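Local coordinates for integron gene cassette protein HFX_CASS3 (Uncultured bacterium, PDB 3FYN) that is of unknown function but, from its family, is probably a GNAT-type acetyltransferase, which would move an acetyl group from acetyl-CoA to a substrate, at residues Gly84-Thr89 with Gly101-Phe106; Arg27-Gly32 with Gly71-Ile76; Val38-Glu43 with Asp105-Pro110; Met94-Leu99 with Val134-Val139. One frame throughout, in Å; residues are numbered along the deposited sequence. Where two conformers were deposited one is given.

Contact 1 (Gly84-Thr89 with Gly101-Phe106); sequences GYIVLT and GFVDDF. With MG (magnesium ion), chain B.
Ile86 and Phe106 face each other as a non-hydrogen-bonded pair in the antiparallel hairpin of strands 81-93 and 98-108, at the middle of the GNAT-type sheet. Ile86 CB lies near Phe106 CD1; CG1, anti to the backbone N (chi1 -171°), runs on past Asp105 O to Val103 CG1; and CD1 ends over one face of the Phe106 ring, 4.0 Å from its centroid in a CH-pi contact, and 3.8 Å from Val103 CG1. An alanine here would strip that ring face of its methyl and is likely to open a gap between Phe106, Val103 and helix 117-131, whose Leu122 and Val125 also touch Ile86. Further along, Thr89 and Phe102 exchange two backbone hydrogen bonds. Their sheet face mixes Val87 and Phe102 with Thr89 and Asp105. Asp104 OD2 accepts from Met94 N of the second subunit, and one water joins Tyr85 OH to Asp105 OD2. Asp105 OD1 binds the magnesium ion at 2.2 Å, with five waters filling the remaining positions.

Contact 2 (Arg27-Gly32 with Gly71-Ile76); sequences RTAHIG and GRIWLI
This is an antiparallel strand pairing at the margin of the sheet: Arg27 and Thr28, in the short outermost strand 26-28, lie against Trp74 and Leu75 of strand 71-78. Arg27 and Leu75 form a hydrogen-bonded pair, with Arg27 N donating to Leu75 O at 2.9 Å, nearly straight at 170°, and Leu75 N returning a bond to Arg27 O. Two residues on, where the strand gives way to loop, Ala29 N still reaches Ile73 O at 2.9 Å. The Arg27 and Leu75 side chains run alongside each other in the same direction. With CG between the backbone N and the carbonyl carbon (chi1 68°) and the chain extended from there to NE, the guanidinium is carried over Leu75, so that Leu75 CD1 sits under one face, 3.3 Å from Arg27 NH2. Ala29 CB touches both Ile73 CG2 and Leu75 CD1, while Thr28 CG2 lies 3.8 Å from Trp74 NE1. Helices 34-47 and 54-66 pack on Ile73. The guanidinium thus presents a flat face to a leucine methyl while its NH1 forms a salt bridge with Asp33, a division that lets one side chain serve an apolar neighbour and a carboxylate together.

Contact 3 (Val38-Glu43 with Asp105-Pro110); sequences VRLMSE and DFFVRP. With MG (magnesium ion), chain B.
Charge pairing dominates between Glu43 and Arg109. Arg109 grips the carboxylate side-on: its NE meets the syn lone pair of Glu43 OE1 at 2.9 Å, almost straight at 172°, while NH2 donates to Glu43 OE2 at 3.0 Å. Extended chains bring the groups within reach, and the two bonds, one to each oxygen, hold the flat groups nearly coplanar, 20° apart. These residues join helix 34-47 to the end of strand 98-108, the helix crossing the strand at 87° in the alpha/beta layering of the GNAT-type fold. Van der Waals contacts follow. Leu40 CD2 lies over one face of the Arg109 guanidinium, 3.6 Å from its NE, and makes an apolar contact with Phe107 CE2 at 4.1 Å. The Phe107 ring, its CG anti to the backbone N, reaches the helix backbone, where CE2 is 3.6 Å from Leu40 O; Glu43 OE1 lies at the ring edge. Toward the metal site, selenomethionine Met41 brings CE within 4.1 Å of Asp105 OD2, and Met94 of the second subunit packs on both residues.

Contact 4 (Met94-Leu99 with Val134-Val139); sequences MEYGGL and VRALLV
Arg135 N donates to Leu99 O at 2.8 Å, a nearly straight bond (172°) that ties the start of strand 98-108 to the approach of strand 136-140, just beyond a G1 beta bulge in which Gly97 and Gly98 both face Ser93. Around this bond, Val134 CG1 lies 3.7 Å from Leu99 O. The Tyr96 and Arg135 side chains run antiparallel past one another, Tyr96 CB meeting Arg135 CB at 3.6 Å, and the tyrosine ring then extends to Ala136, whose CB sits over one face, 3.9 Å from the centroid, as a CH-pi contact. Arg135 bends at chi2 (-70°) and again at chi3, which folds its guanidinium back over the bulge: Gly98 CA is 3.6 Å from Arg135 NH1. One water accepts weakly from Arg135 NE and donates to Tyr96 O. With a serine in place of Arg135, Tyr96 O is likely to lose its water link to the arginine, and the Gly97-Gly98 backbone its cover. Strands 98-108 and 136-140 are the parallel pair of a beta-alpha-beta unit whose helix 117-131 meets Val134 through Cys129, while residues 136-139 pair antiparallel with a strand of the second subunit, carrying the sheet across the interface.

In the fold
From the N terminus, contact 2 comes first, closing a loop of two helices, 34-47 and 54-66, by laying strand 26-28 on strand 71-78. Contact 3 crosses it: its first segment lies inside that loop, and its second only at the end of strand 98-108, so helix 34-47 is tied to the sheet further on. Contact 1, the hairpin of strands 81-93 and 98-108, follows contact 2 in series, and its second segment overlaps that of contact 3 at Asp105 and Phe106. Contact 4 starts within the hairpin turn, crosses contacts 1 and 3, and closes round helix 117-131. Contacts 3 and 4 lie on opposite sides of the chain's centre, about 26 Å apart between centres.

Contact 1 (Gly84-Thr89 with Gly101-Phe106)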
loop_
_atom_site.group_PDB
_atom_site.type_symbol
_atom_site.label_atom_id
_atom_site.label_comp_id
_atom_site.label_asym_id
_atom_site.label_seq_id
_atom_site.Cartn_x
_atom_site.Cartn_y
_atom_site.Cartn_z
ATOM N N GLY A 84 -4.358 -4.664 23.001
ATOM C CA GLY A 84 -4.520 -4.597 21.564
ATOM C C GLY A 84 -3.409 -3.808 20.911
ATOM O O GLY A 84 -2.543 -3.255 21.589
ATOM N N TYR A 85 -3.426 -3.764 19.583
ATOM C CA TYR A 85 -2.461 -2.960 18.854
ATOM C C TYR A 85 -2.990 -2.620 17.479
ATOM O O TYR A 85 -3.952 -3.223 16.992
ATOM C CB TYR A 85 -1.103 -3.683 18.746
ATOM C CG TYR A 85 -1.090 -4.857 17.792
ATOM C CD1 TYR A 85 -1.627 -6.085 18.162
ATOM C CD2 TYR A 85 -0.553 -4.732 16.513
ATOM C CE1 TYR A 85 -1.619 -7.161 17.290
ATOM C CE2 TYR A 85 -0.537 -5.802 15.637
ATOM C CZ TYR A 85 -1.073 -7.010 16.029
ATOM O OH TYR A 85 -1.067 -8.074 15.162
ATOM N N ILE A 86 -2.366 -1.631 16.862
ATOM C CA ILE A 86 -2.740 -1.226 15.516
ATOM C C ILE A 86 -1.490 -0.823 14.758
ATOM O O ILE A 86 -0.584 -0.190 15.313
ATOM C CB ILE A 86 -3.797 -0.089 15.544
ATOM C CG1 ILE A 86 -4.351 0.190 14.143
ATOM C CG2 ILE A 86 -3.239 1.175 16.197
ATOM C CD1 ILE A 86 -5.659 0.970 14.164
ATOM N N VAL A 87 -1.438 -1.209 13.488
ATOM C CA VAL A 87 -0.273 -0.966 12.659
ATOM C C VAL A 87 -0.644 -0.104 11.467
ATOM O O VAL A 87 -1.574 -0.420 10.732
ATOM C CB VAL A 87 0.324 -2.292 12.140
ATOM C CG1 VAL A 87 1.523 -2.014 11.262
ATOM C CG2 VAL A 87 0.707 -3.186 13.310
ATOM N N LEU A 88 0.090 0.987 11.290
ATOM C CA LEU A 88 -0.032 1.843 10.115
ATOM C C LEU A 88 1.156 1.594 9.194
ATOM O O LEU A 88 2.307 1.687 9.620
ATOM C CB LEU A 88 -0.034 3.314 10.549
ATOM C CG LEU A 88 0.144 4.365 9.448
ATOM C CD1 LEU A 88 -1.091 4.443 8.554
ATOM C CD2 LEU A 88 0.439 5.724 10.058
ATOM N N THR A 89 0.893 1.272 7.932
ATOM C CA THR A 89 1.983 1.209 6.963
ATOM C C THR A 89 1.798 2.280 5.901
ATOM O O THR A 89 0.676 2.710 5.638
ATOM C CB THR A 89 2.128 -0.183 6.327
ATOM O OG1 THR A 89 0.907 -0.540 5.673
ATOM C CG2 THR A 89 2.445 -1.212 7.398
ATOM N N GLY A 101 -1.779 5.762 3.580
ATOM C CA GLY A 101 -1.542 4.835 4.666
ATOM C C GLY A 101 -2.527 3.694 4.646
ATOM O O GLY A 101 -3.615 3.806 4.077
ATOM N N PHE A 102 -2.127 2.585 5.261
ATOM C CA PHE A 102 -3.005 1.446 5.464
ATOM C C PHE A 102 -3.075 1.107 6.941
ATOM O O PHE A 102 -2.046 1.102 7.637
ATOM C CB PHE A 102 -2.454 0.223 4.732
ATOM C CG PHE A 102 -2.390 0.388 3.245
ATOM C CD1 PHE A 102 -3.369 -0.156 2.437
ATOM C CD2 PHE A 102 -1.358 1.104 2.658
ATOM C CE1 PHE A 102 -3.313 -0.003 1.058
ATOM C CE2 PHE A 102 -1.295 1.260 1.285
ATOM C CZ PHE A 102 -2.276 0.710 0.486
ATOM N N VAL A 103 -4.282 0.819 7.417
ATOM C CA VAL A 103 -4.433 0.141 8.697
ATOM C C VAL A 103 -4.127 -1.322 8.389
ATOM O O VAL A 103 -4.995 -2.085 7.966
ATOM C CB VAL A 103 -5.844 0.310 9.296
ATOM C CG1 VAL A 103 -5.931 -0.386 10.648
ATOM C CG2 VAL A 103 -6.178 1.794 9.437
ATOM N N ASP A 104 -2.863 -1.679 8.560
ATOM C CA ASP A 104 -2.326 -2.925 8.034
ATOM C C ASP A 104 -2.673 -4.123 8.906
ATOM O O ASP A 104 -2.870 -5.222 8.403
ATOM C CB ASP A 104 -0.813 -2.805 7.869
ATOM C CG ASP A 104 -0.216 -3.963 7.104
ATOM O OD1 ASP A 104 -0.722 -4.286 6.007
ATOM O OD2 ASP A 104 0.763 -4.543 7.603
ATOM N N ASP A 105 -2.737 -3.905 10.214
ATOM C CA ASP A 105 -3.221 -4.921 11.139
ATOM C C ASP A 105 -3.844 -4.204 12.324
ATOM O O ASP A 105 -3.453 -3.087 12.660
ATOM C CB ASP A 105 -2.100 -5.855 11.602
ATOM C CG ASP A 105 -2.122 -7.195 10.880
ATOM O OD1 ASP A 105 -3.189 -7.548 10.332
ATOM O OD2 ASP A 105 -1.091 -7.899 10.869
ATOM N N PHE A 106 -4.818 -4.846 12.951
ATOM C CA PHE A 106 -5.625 -4.193 13.967
ATOM C C PHE A 106 -6.263 -5.285 14.801
ATOM O O PHE A 106 -7.042 -6.092 14.296
ATOM C CB PHE A 106 -6.679 -3.326 13.266
ATOM C CG PHE A 106 -7.568 -2.544 14.190
ATOM C CD1 PHE A 106 -7.174 -2.226 15.479
ATOM C CD2 PHE A 106 -8.797 -2.081 13.736
ATOM C CE1 PHE A 106 -8.001 -1.483 16.303
ATOM C CE2 PHE A 106 -9.624 -1.340 14.554
ATOM C CZ PHE A 106 -9.227 -1.041 15.839
HETATM MG MG MG B . -3.638 -9.080 8.779
HETATM O O HOH W 1 0.471 -7.495 12.998
HETATM O O HOH W 2 0.272 -2.741 4.259
HETATM O O HOH W 3 -1.385 -9.708 9.038
HETATM O O HOH W 4 -4.258 -10.700 10.405
HETATM O O HOH W 5 -4.120 -10.459 7.051
HETATM O O HOH W 6 -3.106 -7.373 7.373
HETATM O O HOH W 7 -5.906 -8.316 8.675
#

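Contact 2 (Arg27-Gly32 with Gly71-Ile76)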
loop_
_atom_site.group_PDB
_atom_site.type_symbol
_atom_site.label_atom_id
_atom_site.label_comp_id
_atom_site.label_asym_id
_atom_site.label_seq_id
_atom_site.Cartn_x
_atom_site.Cartn_y
_atom_site.Cartn_z
ATOM N N ARG A 27 -1.013 4.297 22.739
ATOM C CA ARG A 27 0.338 4.822 22.892
ATOM C C ARG A 27 1.278 4.290 21.822
ATOM O O ARG A 27 1.088 3.194 21.295
ATOM C CB ARG A 27 0.900 4.482 24.277
ATOM C CG ARG A 27 1.182 3.003 24.512
ATOM C CD ARG A 27 2.065 2.832 25.744
ATOM N NE ARG A 27 2.361 1.437 26.079
ATOM C CZ ARG A 27 3.355 0.725 25.549
ATOM N NH1 ARG A 27 4.151 1.259 24.629
ATOM N NH2 ARG A 27 3.546 -0.527 25.936
ATOM N N THR A 28 2.311 5.062 21.516
ATOM C CA THR A 28 3.286 4.624 20.531
ATOM C C THR A 28 4.045 3.407 21.054
ATOM O O THR A 28 4.328 3.298 22.250
ATOM C CB THR A 28 4.270 5.746 20.167
ATOM O OG1 THR A 28 4.962 6.179 21.343
ATOM C CG2 THR A 28 3.526 6.921 19.567
ATOM N N ALA A 29 4.353 2.482 20.153
ATOM C CA ALA A 29 5.092 1.278 20.513
ATOM C C ALA A 29 6.582 1.475 20.264
ATOM O O ALA A 29 6.976 2.195 19.351
ATOM C CB ALA A 29 4.573 0.083 19.722
ATOM N N HIS A 30 7.402 0.838 21.095
ATOM C CA HIS A 30 8.854 0.910 20.968
ATOM C C HIS A 30 9.446 -0.493 20.877
ATOM O O HIS A 30 8.727 -1.485 20.998
ATOM C CB HIS A 30 9.463 1.666 22.152
ATOM C CG HIS A 30 9.024 1.150 23.488
ATOM N ND1 HIS A 30 8.022 1.745 24.224
ATOM C CD2 HIS A 30 9.450 0.094 24.219
ATOM C CE1 HIS A 30 7.850 1.077 25.351
ATOM N NE2 HIS A 30 8.705 0.071 25.373
ATOM N N ILE A 31 10.757 -0.573 20.668
ATOM C CA ILE A 31 11.433 -1.853 20.508
ATOM C C ILE A 31 11.188 -2.803 21.686
ATOM O O ILE A 31 11.052 -4.011 21.496
ATOM C CB ILE A 31 12.948 -1.657 20.268
ATOM C CG1 ILE A 31 13.588 -2.961 19.786
ATOM C CG2 ILE A 31 13.630 -1.119 21.519
ATOM C CD1 ILE A 31 13.154 -3.360 18.397
ATOM N N GLY A 32 11.103 -2.255 22.894
ATOM C CA GLY A 32 10.892 -3.070 24.077
ATOM C C GLY A 32 9.527 -3.734 24.111
ATOM O O GLY A 32 9.281 -4.639 24.913
ATOM N N GLY A 71 6.242 3.020 8.491
ATOM C CA GLY A 71 4.993 3.122 9.217
ATOM C C GLY A 71 5.179 3.215 10.715
ATOM O O GLY A 71 6.268 3.538 11.194
ATOM N N ARG A 72 4.107 2.935 11.450
ATOM C CA ARG A 72 4.078 3.155 12.891
ATOM C C ARG A 72 3.223 2.096 13.557
ATOM O O ARG A 72 2.292 1.577 12.955
ATOM C CB ARG A 72 3.455 4.516 13.202
ATOM C CG ARG A 72 4.174 5.711 12.613
ATOM C CD ARG A 72 5.457 5.997 13.356
ATOM N NE ARG A 72 5.905 7.361 13.120
ATOM C CZ ARG A 72 6.523 7.743 12.012
ATOM N NH1 ARG A 72 6.754 6.854 11.055
ATOM N NH2 ARG A 72 6.905 9.002 11.858
ATOM N N ILE A 73 3.519 1.814 14.822
ATOM C CA ILE A 73 2.727 0.877 15.604
ATOM C C ILE A 73 2.305 1.548 16.907
ATOM O O ILE A 73 3.097 2.256 17.529
ATOM C CB ILE A 73 3.539 -0.390 15.932
ATOM C CG1 ILE A 73 4.123 -1.000 14.650
ATOM C CG2 ILE A 73 2.678 -1.407 16.676
ATOM C CD1 ILE A 73 5.110 -2.129 14.903
ATOM N N TRP A 74 1.052 1.339 17.299
ATOM C CA TRP A 74 0.554 1.790 18.597
ATOM C C TRP A 74 0.040 0.595 19.386
ATOM O O TRP A 74 -0.481 -0.362 18.805
ATOM C CB TRP A 74 -0.599 2.774 18.424
ATOM C CG TRP A 74 -0.236 4.123 17.915
ATOM C CD1 TRP A 74 -0.024 5.252 18.663
ATOM C CD2 TRP A 74 -0.096 4.517 16.548
ATOM N NE1 TRP A 74 0.250 6.318 17.844
ATOM C CE2 TRP A 74 0.222 5.894 16.541
ATOM C CE3 TRP A 74 -0.198 3.840 15.324
ATOM C CZ2 TRP A 74 0.431 6.607 15.363
ATOM C CZ3 TRP A 74 0.009 4.555 14.153
ATOM C CH2 TRP A 74 0.321 5.924 14.183
ATOM N N LEU A 75 0.179 0.662 20.709
ATOM C CA LEU A 75 -0.394 -0.331 21.601
ATOM C C LEU A 75 -1.609 0.274 22.275
ATOM O O LEU A 75 -1.672 1.487 22.492
ATOM C CB LEU A 75 0.619 -0.765 22.660
ATOM C CG LEU A 75 1.611 -1.825 22.167
ATOM C CD1 LEU A 75 2.901 -1.807 22.970
ATOM C CD2 LEU A 75 0.975 -3.204 22.199
ATOM N N ILE A 76 -2.575 -0.579 22.588
ATOM C CA ILE A 76 -3.811 -0.153 23.216
ATOM C C ILE A 76 -3.775 -0.651 24.645
ATOM O O ILE A 76 -3.691 -1.855 24.885
ATOM C CB ILE A 76 -5.023 -0.725 22.466
ATOM C CG1 ILE A 76 -5.002 -0.245 21.009
ATOM C CG2 ILE A 76 -6.324 -0.320 23.152
ATOM C CD1 ILE A 76 -6.039 -0.903 20.126
#

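Contact 3 (Val38-Glu43 with Asp105-Pro110)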
loop_
_atom_site.group_PDB
_atom_site.type_symbol
_atom_site.label_atom_id
_atom_site.label_comp_id
_atom_site.label_asym_id
_atom_site.label_seq_id
_atom_site.Cartn_x
_atom_site.Cartn_y
_atom_site.Cartn_z
ATOM N N VAL A 38 4.302 -9.479 19.680
ATOM C CA VAL A 38 4.311 -10.835 19.151
ATOM C C VAL A 38 3.221 -11.699 19.793
ATOM O O VAL A 38 2.538 -12.451 19.099
ATOM C CB VAL A 38 5.696 -11.489 19.287
ATOM C CG1 VAL A 38 5.631 -12.964 18.908
ATOM C CG2 VAL A 38 6.697 -10.761 18.397
ATOM N N ARG A 39 3.053 -11.588 21.111
ATOM C CA ARG A 39 1.986 -12.330 21.773
ATOM C C ARG A 39 0.616 -11.920 21.247
ATOM O O ARG A 39 -0.235 -12.768 20.973
ATOM C CB ARG A 39 2.021 -12.154 23.292
ATOM C CG ARG A 39 0.853 -12.856 23.970
ATOM C CD ARG A 39 0.961 -12.848 25.484
ATOM N NE ARG A 39 0.762 -11.517 26.047
ATOM C CZ ARG A 39 1.751 -10.678 26.334
ATOM N NH1 ARG A 39 3.007 -11.036 26.100
ATOM N NH2 ARG A 39 1.485 -9.484 26.847
ATOM N N LEU A 40 0.402 -10.617 21.111
ATOM C CA LEU A 40 -0.882 -10.123 20.636
ATOM C C LEU A 40 -1.151 -10.591 19.205
ATOM O O LEU A 40 -2.254 -11.041 18.889
ATOM C CB LEU A 40 -0.966 -8.596 20.746
ATOM C CG LEU A 40 -1.086 -8.067 22.179
ATOM C CD1 LEU A 40 -0.879 -6.564 22.188
ATOM C CD2 LEU A 40 -2.437 -8.434 22.790
HETATM N N MSE A 41 -0.146 -10.491 18.338
HETATM C CA MSE A 41 -0.311 -10.958 16.965
HETATM C C MSE A 41 -0.575 -12.465 16.943
HETATM O O MSE A 41 -1.344 -12.959 16.122
HETATM C CB MSE A 41 0.911 -10.620 16.117
HETATM C CG MSE A 41 0.691 -10.865 14.628
HETATM SE SE MSE A 41 2.240 -10.366 13.586
HETATM C CE MSE A 41 1.602 -10.810 11.798
ATOM N N SER A 42 0.060 -13.194 17.853
ATOM C CA SER A 42 -0.152 -14.637 17.941
ATOM C C SER A 42 -1.585 -14.949 18.357
ATOM O O SER A 42 -2.197 -15.896 17.857
ATOM C CB SER A 42 0.832 -15.276 18.922
ATOM O OG SER A 42 2.168 -15.120 18.479
ATOM N N GLU A 43 -2.122 -14.148 19.272
ATOM C CA GLU A 43 -3.506 -14.326 19.704
ATOM C C GLU A 43 -4.459 -14.025 18.554
ATOM O O GLU A 43 -5.416 -14.761 18.308
ATOM C CB GLU A 43 -3.817 -13.423 20.899
ATOM C CG GLU A 43 -3.064 -13.809 22.160
ATOM C CD GLU A 43 -3.333 -12.866 23.310
ATOM O OE1 GLU A 43 -4.261 -12.039 23.197
ATOM O OE2 GLU A 43 -2.622 -12.962 24.330
ATOM N N ASP A 105 -2.737 -3.905 10.214
ATOM C CA ASP A 105 -3.221 -4.921 11.139
ATOM C C ASP A 105 -3.844 -4.204 12.324
ATOM O O ASP A 105 -3.453 -3.087 12.660
ATOM C CB ASP A 105 -2.100 -5.855 11.602
ATOM C CG ASP A 105 -2.122 -7.195 10.880
ATOM O OD1 ASP A 105 -3.189 -7.548 10.332
ATOM O OD2 ASP A 105 -1.091 -7.899 10.869
ATOM N N PHE A 106 -4.818 -4.846 12.951
ATOM C CA PHE A 106 -5.625 -4.193 13.967
ATOM C C PHE A 106 -6.263 -5.285 14.801
ATOM O O PHE A 106 -7.042 -6.092 14.296
ATOM C CB PHE A 106 -6.679 -3.326 13.266
ATOM C CG PHE A 106 -7.568 -2.544 14.190
ATOM C CD1 PHE A 106 -7.174 -2.226 15.479
ATOM C CD2 PHE A 106 -8.797 -2.081 13.736
ATOM C CE1 PHE A 106 -8.001 -1.483 16.303
ATOM C CE2 PHE A 106 -9.624 -1.340 14.554
ATOM C CZ PHE A 106 -9.227 -1.041 15.839
ATOM N N PHE A 107 -5.914 -5.318 16.081
ATOM C CA PHE A 107 -6.402 -6.359 16.975
ATOM C C PHE A 107 -6.704 -5.794 18.349
ATOM O O PHE A 107 -5.882 -5.091 18.940
ATOM C CB PHE A 107 -5.362 -7.475 17.100
ATOM C CG PHE A 107 -5.733 -8.560 18.088
ATOM C CD1 PHE A 107 -6.800 -9.410 17.841
ATOM C CD2 PHE A 107 -4.995 -8.742 19.254
ATOM C CE1 PHE A 107 -7.132 -10.423 18.737
ATOM C CE2 PHE A 107 -5.327 -9.749 20.155
ATOM C CZ PHE A 107 -6.393 -10.588 19.893
ATOM N N VAL A 108 -7.894 -6.106 18.847
ATOM C CA VAL A 108 -8.242 -5.861 20.238
ATOM C C VAL A 108 -8.653 -7.204 20.837
ATOM O O VAL A 108 -9.452 -7.918 20.240
ATOM C CB VAL A 108 -9.413 -4.868 20.356
ATOM C CG1 VAL A 108 -9.858 -4.731 21.811
ATOM C CG2 VAL A 108 -9.018 -3.515 19.781
ATOM N N ARG A 109 -8.098 -7.557 21.995
ATOM C CA ARG A 109 -8.444 -8.813 22.651
ATOM C C ARG A 109 -9.955 -8.912 22.821
ATOM O O ARG A 109 -10.612 -7.917 23.105
ATOM C CB ARG A 109 -7.770 -8.904 24.023
ATOM C CG ARG A 109 -6.329 -9.368 23.973
ATOM C CD ARG A 109 -5.699 -9.388 25.355
ATOM N NE ARG A 109 -4.425 -10.097 25.345
ATOM C CZ ARG A 109 -3.432 -9.880 26.202
ATOM N NH1 ARG A 109 -3.556 -8.956 27.148
ATOM N NH2 ARG A 109 -2.306 -10.583 26.103
ATOM N N PRO A 110 -10.511 -10.120 22.653
ATOM C CA PRO A 110 -11.965 -10.304 22.746
ATOM C C PRO A 110 -12.580 -9.642 23.985
ATOM O O PRO A 110 -13.595 -8.952 23.857
ATOM C CB PRO A 110 -12.116 -11.826 22.801
ATOM C CG PRO A 110 -10.931 -12.334 22.004
ATOM C CD PRO A 110 -9.807 -11.368 22.300
HETATM MG MG MG B . -3.638 -9.080 8.779
HETATM O O HOH W 3 -1.385 -9.708 9.038
HETATM O O HOH W 4 -4.258 -10.700 10.405
HETATM O O HOH W 5 -4.120 -10.459 7.051
HETATM O O HOH W 6 -3.106 -7.373 7.373
HETATM O O HOH W 7 -5.906 -8.316 8.675
#

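Contact 4 (Met94-Leu99 with Val134-Val139)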
loop_
_atom_site.group_PDB
_atom_site.type_symbol
_atom_site.label_atom_id
_atom_site.label_comp_id
_atom_site.label_asym_id
_atom_site.label_seq_id
_atom_site.Cartn_x
_atom_site.Cartn_y
_atom_site.Cartn_z
HETATM N N MSE A 94 0.206 7.664 -6.567
HETATM C CA MSE A 94 0.121 8.637 -7.650
HETATM C C MSE A 94 -1.246 9.311 -7.658
HETATM O O MSE A 94 -1.373 10.474 -8.052
HETATM C CB MSE A 94 0.396 7.979 -9.002
HETATM C CG MSE A 94 1.808 7.432 -9.136
HETATM SE SE MSE A 94 3.219 8.763 -9.119
HETATM C CE MSE A 94 2.471 10.037 -10.374
ATOM N N GLU A 95 -2.272 8.588 -7.220
ATOM C CA GLU A 95 -3.615 9.155 -7.202
ATOM C C GLU A 95 -3.664 10.412 -6.339
ATOM O O GLU A 95 -4.367 11.370 -6.660
ATOM C CB GLU A 95 -4.639 8.133 -6.701
ATOM C CG GLU A 95 -6.054 8.692 -6.601
ATOM C CD GLU A 95 -7.058 7.683 -6.081
ATOM O OE1 GLU A 95 -6.648 6.571 -5.682
ATOM O OE2 GLU A 95 -8.264 8.009 -6.060
ATOM N N TYR A 96 -2.902 10.407 -5.248
ATOM C CA TYR A 96 -2.897 11.533 -4.318
ATOM C C TYR A 96 -1.637 12.386 -4.403
ATOM O O TYR A 96 -1.553 13.440 -3.774
ATOM C CB TYR A 96 -3.126 11.047 -2.881
ATOM C CG TYR A 96 -4.560 10.638 -2.655
ATOM C CD1 TYR A 96 -5.515 11.571 -2.266
ATOM C CD2 TYR A 96 -4.970 9.326 -2.875
ATOM C CE1 TYR A 96 -6.832 11.207 -2.085
ATOM C CE2 TYR A 96 -6.287 8.952 -2.700
ATOM C CZ TYR A 96 -7.213 9.894 -2.296
ATOM O OH TYR A 96 -8.529 9.537 -2.118
ATOM N N GLY A 97 -0.666 11.938 -5.192
ATOM C CA GLY A 97 0.596 12.642 -5.307
ATOM C C GLY A 97 1.308 12.758 -3.974
ATOM O O GLY A 97 1.927 13.772 -3.665
ATOM N N GLY A 98 1.216 11.711 -3.168
ATOM C CA GLY A 98 1.881 11.701 -1.882
ATOM C C GLY A 98 1.678 10.371 -1.192
ATOM O O GLY A 98 1.219 9.402 -1.804
ATOM N N LEU A 99 2.014 10.317 0.089
ATOM C CA LEU A 99 1.858 9.084 0.844
ATOM C C LEU A 99 0.397 8.762 1.115
ATOM O O LEU A 99 -0.419 9.647 1.365
ATOM C CB LEU A 99 2.603 9.171 2.175
ATOM C CG LEU A 99 4.132 9.168 2.126
ATOM C CD1 LEU A 99 4.679 9.250 3.536
ATOM C CD2 LEU A 99 4.656 7.929 1.408
ATOM N N VAL A 134 -0.019 12.514 5.341
ATOM C CA VAL A 134 -0.555 11.369 4.610
ATOM C C VAL A 134 -1.901 11.747 3.990
ATOM O O VAL A 134 -2.739 12.371 4.644
ATOM C CB VAL A 134 -0.677 10.136 5.539
ATOM C CG1 VAL A 134 -1.373 8.973 4.840
ATOM C CG2 VAL A 134 0.705 9.722 6.028
ATOM N N ARG A 135 -2.100 11.379 2.727
ATOM C CA ARG A 135 -3.196 11.932 1.933
ATOM C C ARG A 135 -4.475 11.103 1.947
ATOM O O ARG A 135 -5.539 11.585 1.555
ATOM C CB ARG A 135 -2.744 12.136 0.485
ATOM C CG ARG A 135 -1.400 12.836 0.329
ATOM C CD ARG A 135 -1.472 14.300 0.735
ATOM N NE ARG A 135 -0.836 15.163 -0.260
ATOM C CZ ARG A 135 0.479 15.265 -0.445
ATOM N NH1 ARG A 135 1.314 14.551 0.295
ATOM N NH2 ARG A 135 0.957 16.079 -1.379
ATOM N N ALA A 136 -4.370 9.853 2.380
ATOM C CA ALA A 136 -5.516 8.954 2.418
ATOM C C ALA A 136 -5.186 7.782 3.329
ATOM O O ALA A 136 -4.016 7.472 3.548
ATOM C CB ALA A 136 -5.870 8.461 1.008
ATOM N N LEU A 137 -6.218 7.152 3.877
ATOM C CA LEU A 137 -6.035 6.034 4.794
ATOM C C LEU A 137 -7.002 4.930 4.396
ATOM O O LEU A 137 -8.211 5.156 4.317
ATOM C CB LEU A 137 -6.289 6.484 6.240
ATOM C CG LEU A 137 -6.065 5.442 7.343
ATOM C CD1 LEU A 137 -4.647 4.900 7.285
ATOM C CD2 LEU A 137 -6.366 6.033 8.717
ATOM N N LEU A 138 -6.457 3.745 4.129
ATOM C CA LEU A 138 -7.232 2.615 3.627
ATOM C C LEU A 138 -7.171 1.441 4.599
ATOM O O LEU A 138 -6.288 1.374 5.452
ATOM C CB LEU A 138 -6.682 2.149 2.273
ATOM C CG LEU A 138 -6.443 3.176 1.160
ATOM C CD1 LEU A 138 -5.955 2.483 -0.113
ATOM C CD2 LEU A 138 -7.699 3.961 0.886
ATOM N N VAL A 139 -8.109 0.511 4.463
ATOM C CA VAL A 139 -8.056 -0.731 5.228
ATOM C C VAL A 139 -8.680 -1.864 4.431
ATOM O O VAL A 139 -9.713 -1.682 3.787
ATOM C CB VAL A 139 -8.757 -0.605 6.605
ATOM C CG1 VAL A 139 -10.232 -0.283 6.439
ATOM C CG2 VAL A 139 -8.575 -1.879 7.420
HETATM O O HOH W 8 -3.067 14.737 -1.971
#